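Local atomic coordinates of sniffer CG10964-PA (Drosophila melanogaster, PDB entry 1SNY), a protein that probably reduces carbonyl compounds with NADPH, as a Rossmann-fold member of the short-chain dehydrogenase/reductase family. Residues 49-53 / 94-98; 241-245 / 259-263. All blocks are in the same frame, centred on the assembly; numbering follows the deposited sequence.

Contact 1: residues 49-53 / 94-98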
loop_
_atom_site.group_PDB
_atom_site.type_symbol
_atom_site.label_atom_id
_atom_site.label_comp_id
_atom_site.label_asym_id
_atom_site.label_seq_id
_atom_site.Cartn_x
_atom_site.Cartn_y
_atom_site.Cartn_z
ATOM N N GLN A 49 25.273 10.172 -20.292
ATOM C CA GLN A 49 25.529 11.457 -20.934
ATOM C C GLN A 49 24.743 12.531 -20.200
ATOM O O GLN A 49 25.190 13.671 -20.069
ATOM C CB GLN A 49 25.100 11.432 -22.408
ATOM C CG GLN A 49 25.226 12.788 -23.101
ATOM C CD GLN A 49 24.997 12.722 -24.604
ATOM O OE1 GLN A 49 25.186 13.713 -25.313
ATOM N NE2 GLN A 49 24.590 11.555 -25.098
ATOM N N HIS A 50 23.561 12.159 -19.721
ATOM C CA HIS A 50 22.714 13.089 -18.995
ATOM C C HIS A 50 22.260 12.438 -17.696
ATOM O O HIS A 50 21.511 11.454 -17.703
ATOM C CB HIS A 50 21.502 13.478 -19.842
ATOM C CG HIS A 50 21.858 14.135 -21.138
ATOM N ND1 HIS A 50 22.564 15.318 -21.203
ATOM C CD2 HIS A 50 21.594 13.782 -22.419
ATOM C CE1 HIS A 50 22.718 15.666 -22.470
ATOM N NE2 HIS A 50 22.138 14.751 -23.227
ATOM N N LEU A 51 22.735 12.988 -16.587
ATOM C CA LEU A 51 22.394 12.478 -15.270
ATOM C C LEU A 51 21.584 13.553 -14.553
ATOM O O LEU A 51 22.159 14.464 -13.961
ATOM C CB LEU A 51 23.675 12.175 -14.488
ATOM C CG LEU A 51 23.669 11.122 -13.376
ATOM C CD1 LEU A 51 25.075 10.993 -12.814
ATOM C CD2 LEU A 51 22.687 11.495 -12.277
ATOM N N PHE A 52 20.257 13.462 -14.629
ATOM C CA PHE A 52 19.394 14.436 -13.957
ATOM C C PHE A 52 19.217 14.053 -12.497
ATOM O O PHE A 52 18.910 12.899 -12.168
ATOM C CB PHE A 52 18.020 14.527 -14.629
ATOM C CG PHE A 52 18.081 14.930 -16.070
ATOM C CD1 PHE A 52 18.358 13.989 -17.054
ATOM C CD2 PHE A 52 17.895 16.261 -16.442
ATOM C CE1 PHE A 52 18.448 14.365 -18.389
ATOM C CE2 PHE A 52 17.984 16.645 -17.777
ATOM C CZ PHE A 52 18.261 15.697 -18.750
ATOM N N THR A 53 19.408 15.034 -11.624
ATOM C CA THR A 53 19.304 14.818 -10.190
ATOM C C THR A 53 18.425 15.877 -9.556
ATOM O O THR A 53 18.610 17.071 -9.798
ATOM C CB THR A 53 20.684 14.901 -9.524
ATOM O OG1 THR A 53 21.225 16.213 -9.725
ATOM C CG2 THR A 53 21.628 13.888 -10.125
ATOM N N ILE A 94 13.697 18.265 -19.053
ATOM C CA ILE A 94 14.358 17.043 -19.476
ATOM C C ILE A 94 14.282 16.893 -20.990
ATOM O O ILE A 94 15.304 16.730 -21.657
ATOM C CB ILE A 94 13.723 15.798 -18.810
ATOM C CG1 ILE A 94 13.964 15.845 -17.300
ATOM C CG2 ILE A 94 14.319 14.522 -19.402
ATOM C CD1 ILE A 94 13.313 14.704 -16.528
ATOM N N GLU A 95 13.071 16.960 -21.531
ATOM C CA GLU A 95 12.867 16.809 -22.967
ATOM C C GLU A 95 13.719 17.788 -23.775
ATOM O O GLU A 95 14.240 17.439 -24.834
ATOM C CB GLU A 95 11.387 16.994 -23.311
ATOM C CG GLU A 95 11.033 16.598 -24.738
ATOM C CD GLU A 95 9.537 16.600 -24.990
ATOM O OE1 GLU A 95 8.904 17.670 -24.841
ATOM O OE2 GLU A 95 8.992 15.530 -25.336
ATOM N N GLY A 96 13.863 19.009 -23.272
ATOM C CA GLY A 96 14.657 19.997 -23.976
ATOM C C GLY A 96 16.094 19.545 -24.144
ATOM O O GLY A 96 16.734 19.826 -25.161
ATOM N N VAL A 97 16.601 18.825 -23.149
ATOM C CA VAL A 97 17.972 18.344 -23.180
ATOM C C VAL A 97 18.138 17.036 -23.949
ATOM O O VAL A 97 19.022 16.923 -24.801
ATOM C CB VAL A 97 18.517 18.154 -21.743
ATOM C CG1 VAL A 97 19.939 17.623 -21.784
ATOM C CG2 VAL A 97 18.470 19.477 -20.995
ATOM N N THR A 98 17.288 16.055 -23.659
ATOM C CA THR A 98 17.375 14.753 -24.318
ATOM C C THR A 98 16.755 14.721 -25.711
ATOM O O THR A 98 17.271 14.060 -26.610
ATOM C CB THR A 98 16.703 13.660 -23.472
ATOM O OG1 THR A 98 15.306 13.948 -23.341
ATOM C CG2 THR A 98 17.335 13.595 -22.090
#
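In the Rossmann fold of this reductase, strand 50-53 packs against the last turn of helix 87-98 through the aromatic rings of H50 and F52, which alternate along the strand and so both point to the helix, F52 meeting I94, V97 and T98, and H50 meeting V97 and, more distantly, T98. The segments run nearly antiparallel (168°), their axes 10.6 Å apart, the spacing of a helix layered on a sheet. F52 fills the gap. Its CG lies beside the backbone N, opposite the carbonyl carbon (chi1 -59°), which carries the ring out to the helix. There I94 CG1 sits over one face, 4.0 Å from F52 CD2, in a CH-pi contact displaced toward the rim. V97 comes from the opposite direction and meets the ring at its edge, V97 CB lying 3.9 Å from F52 CZ, while the methyl T98 CG2 reaches F52 CE1 at 3.9 Å. The other methyl contact is closer: V97 CG1 stands over the H50 ring, 3.5 Å from H50 CE1, and Q49 CG covers the opposite face. H50 ND1 is hydrogen-bonded to NE2 of H75 on strand 74-78, and the H75 ring also stacks on F52. T98 can be buried here because its hydroxyl turns back to its own helix: T98 OG1 donates to I94 O at 3.3 Å, from above the carbonyl plane, and that oxygen also takes the T98 amide. The methyl is left for F52. Strand and helix are therefore joined by dispersion and CH-pi contact alone, while H50 ND1 bonds within the sheet and T98 OG1 within its helix.

Contact 2: residues 241-245 / 259-263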
loop_
_atom_site.group_PDB
_atom_site.type_symbol
_atom_site.label_atom_id
_atom_site.label_comp_id
_atom_site.label_asym_id
_atom_site.label_seq_id
_atom_site.Cartn_x
_atom_site.Cartn_y
_atom_site.Cartn_z
ATOM N N GLN A 241 26.763 -2.025 -6.087
ATOM C CA GLN A 241 26.104 -3.242 -6.536
ATOM C C GLN A 241 24.763 -2.914 -7.194
ATOM O O GLN A 241 24.355 -3.579 -8.148
ATOM C CB GLN A 241 25.892 -4.193 -5.359
ATOM C CG GLN A 241 27.165 -4.521 -4.596
ATOM C CD GLN A 241 26.949 -5.577 -3.527
ATOM O OE1 GLN A 241 26.682 -6.743 -3.831
ATOM N NE2 GLN A 241 27.057 -5.171 -2.264
ATOM N N ILE A 242 24.079 -1.890 -6.688
ATOM C CA ILE A 242 22.791 -1.496 -7.256
ATOM C C ILE A 242 22.941 -1.100 -8.723
ATOM O O ILE A 242 22.256 -1.646 -9.597
ATOM C CB ILE A 242 22.165 -0.315 -6.481
ATOM C CG1 ILE A 242 21.783 -0.770 -5.067
ATOM C CG2 ILE A 242 20.941 0.210 -7.232
ATOM C CD1 ILE A 242 21.057 0.282 -4.245
ATOM N N VAL A 243 23.836 -0.150 -8.987
ATOM C CA VAL A 243 24.091 0.310 -10.349
ATOM C C VAL A 243 24.446 -0.889 -11.219
ATOM O O VAL A 243 24.055 -0.971 -12.383
ATOM C CB VAL A 243 25.264 1.310 -10.395
ATOM C CG1 VAL A 243 25.602 1.658 -11.846
ATOM C CG2 VAL A 243 24.913 2.561 -9.612
ATOM N N GLN A 244 25.189 -1.823 -10.642
ATOM C CA GLN A 244 25.595 -3.021 -11.361
ATOM C C GLN A 244 24.384 -3.920 -11.601
ATOM O O GLN A 244 24.180 -4.423 -12.703
ATOM C CB GLN A 244 26.663 -3.772 -10.556
ATOM C CG GLN A 244 27.672 -4.518 -11.409
ATOM C CD GLN A 244 28.348 -3.616 -12.435
ATOM O OE1 GLN A 244 28.953 -2.594 -12.089
ATOM N NE2 GLN A 244 28.245 -3.988 -13.706
ATOM N N THR A 245 23.573 -4.107 -10.564
ATOM C CA THR A 245 22.385 -4.948 -10.659
ATOM C C THR A 245 21.365 -4.437 -11.668
ATOM O O THR A 245 20.863 -5.199 -12.494
ATOM C CB THR A 245 21.693 -5.086 -9.289
ATOM O OG1 THR A 245 22.509 -5.889 -8.428
ATOM C CG2 THR A 245 20.323 -5.731 -9.438
ATOM N N ASN A 259 16.515 -7.876 -4.662
ATOM C CA ASN A 259 17.457 -7.440 -3.648
ATOM C C ASN A 259 18.529 -6.608 -4.367
ATOM O O ASN A 259 18.555 -6.556 -5.601
ATOM C CB ASN A 259 18.055 -8.687 -2.983
ATOM C CG ASN A 259 18.803 -8.378 -1.701
ATOM O OD1 ASN A 259 18.404 -7.504 -0.930
ATOM N ND2 ASN A 259 19.888 -9.120 -1.452
ATOM N N TYR A 260 19.402 -5.950 -3.613
ATOM C CA TYR A 260 20.434 -5.112 -4.222
ATOM C C TYR A 260 21.427 -5.882 -5.091
ATOM O O TYR A 260 22.120 -5.289 -5.921
ATOM C CB TYR A 260 21.181 -4.335 -3.139
ATOM C CG TYR A 260 21.985 -5.202 -2.202
ATOM C CD1 TYR A 260 23.269 -5.625 -2.540
ATOM C CD2 TYR A 260 21.463 -5.595 -0.975
ATOM C CE1 TYR A 260 24.018 -6.415 -1.675
ATOM C CE2 TYR A 260 22.201 -6.386 -0.102
ATOM C CZ TYR A 260 23.479 -6.792 -0.459
ATOM O OH TYR A 260 24.222 -7.557 0.410
ATOM N N ASP A 261 21.493 -7.197 -4.901
ATOM C CA ASP A 261 22.396 -8.035 -5.683
ATOM C C ASP A 261 21.622 -8.815 -6.737
ATOM O O ASP A 261 22.155 -9.744 -7.350
ATOM C CB ASP A 261 23.150 -9.017 -4.783
ATOM C CG ASP A 261 22.250 -10.084 -4.197
ATOM O OD1 ASP A 261 22.766 -11.182 -3.890
ATOM O OD2 ASP A 261 21.033 -9.832 -4.031
ATOM N N GLY A 262 20.357 -8.445 -6.924
ATOM C CA GLY A 262 19.525 -9.093 -7.925
ATOM C C GLY A 262 18.680 -10.279 -7.493
ATOM O O GLY A 262 17.867 -10.766 -8.281
ATOM N N THR A 263 18.848 -10.746 -6.261
ATOM C CA THR A 263 18.076 -11.895 -5.778
ATOM C C THR A 263 16.577 -11.600 -5.660
ATOM O O THR A 263 16.178 -10.574 -5.110
ATOM C CB THR A 263 18.600 -12.367 -4.410
ATOM O OG1 THR A 263 19.978 -12.742 -4.536
ATOM C CG2 THR A 263 17.798 -13.556 -3.917
#
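T245, on helix 235-248, meets the type I turn N259-G262 just beyond the last strand of the sheet. Its buried side chain makes the tight part of the contact: T245 OG1 lies 2.6 Å from Y260 O and 3.0 Å from Q241 O, two acceptors for one hydroxyl proton. With OG1 beside the backbone N (chi1 -70°), T245 CG2 is directed to the turn, 3.8 Å from G262 CA. Glycine, with no side chain, suits the positive phi (92°) that ends the turn and lets T245 CG2 come close to its backbone. I242 CG1 adds an apolar touch on Y260 CB at 4.1 Å.

Toward solvent the fit is looser. The Q241 and Y260 side chains run side by side, their amide and ring planes 79° apart, with Q241 OE1 at the ring edge, 3.4 Å from Y260 CE1; Q241 NE2 bonds to T237 O, one turn back. Exposed D261 points away and serves its own loop: D261 OD2 accepts from T263 N (3.3 Å) in an Asx turn, and from N259 ND2 and T263 OG1.

The T245 hydroxyl is thus the main polar meeting of helix and turn, while the three donors on D261 OD2 probably favour an ionised carboxylate and stiffen the loop.

How the contacts relate
Contact 1 is a largely buried joint between strand 50-55, next to edge strand 74-78, and helix 87-98; contact 2 is partly buried and lies near the other end of the chain, where helix 235-248 meets the loop after edge strand 257-258. They share no element, and their centres are 24 Å apart. The more buried joint relies on aromatic and aliphatic surfaces, whereas the partly buried one adds a hydroxyl close to a carbonyl and a polar rim. Both contain a threonine near a carbonyl four residues back in its helix, yet only in contact 2 does the hydroxyl also lie within bonding distance of a carbonyl across the contact. Contact 2 is also nearer the cofactor: the I242 side chain lies about 7 Å from NADP, that of F52 about 13 Å.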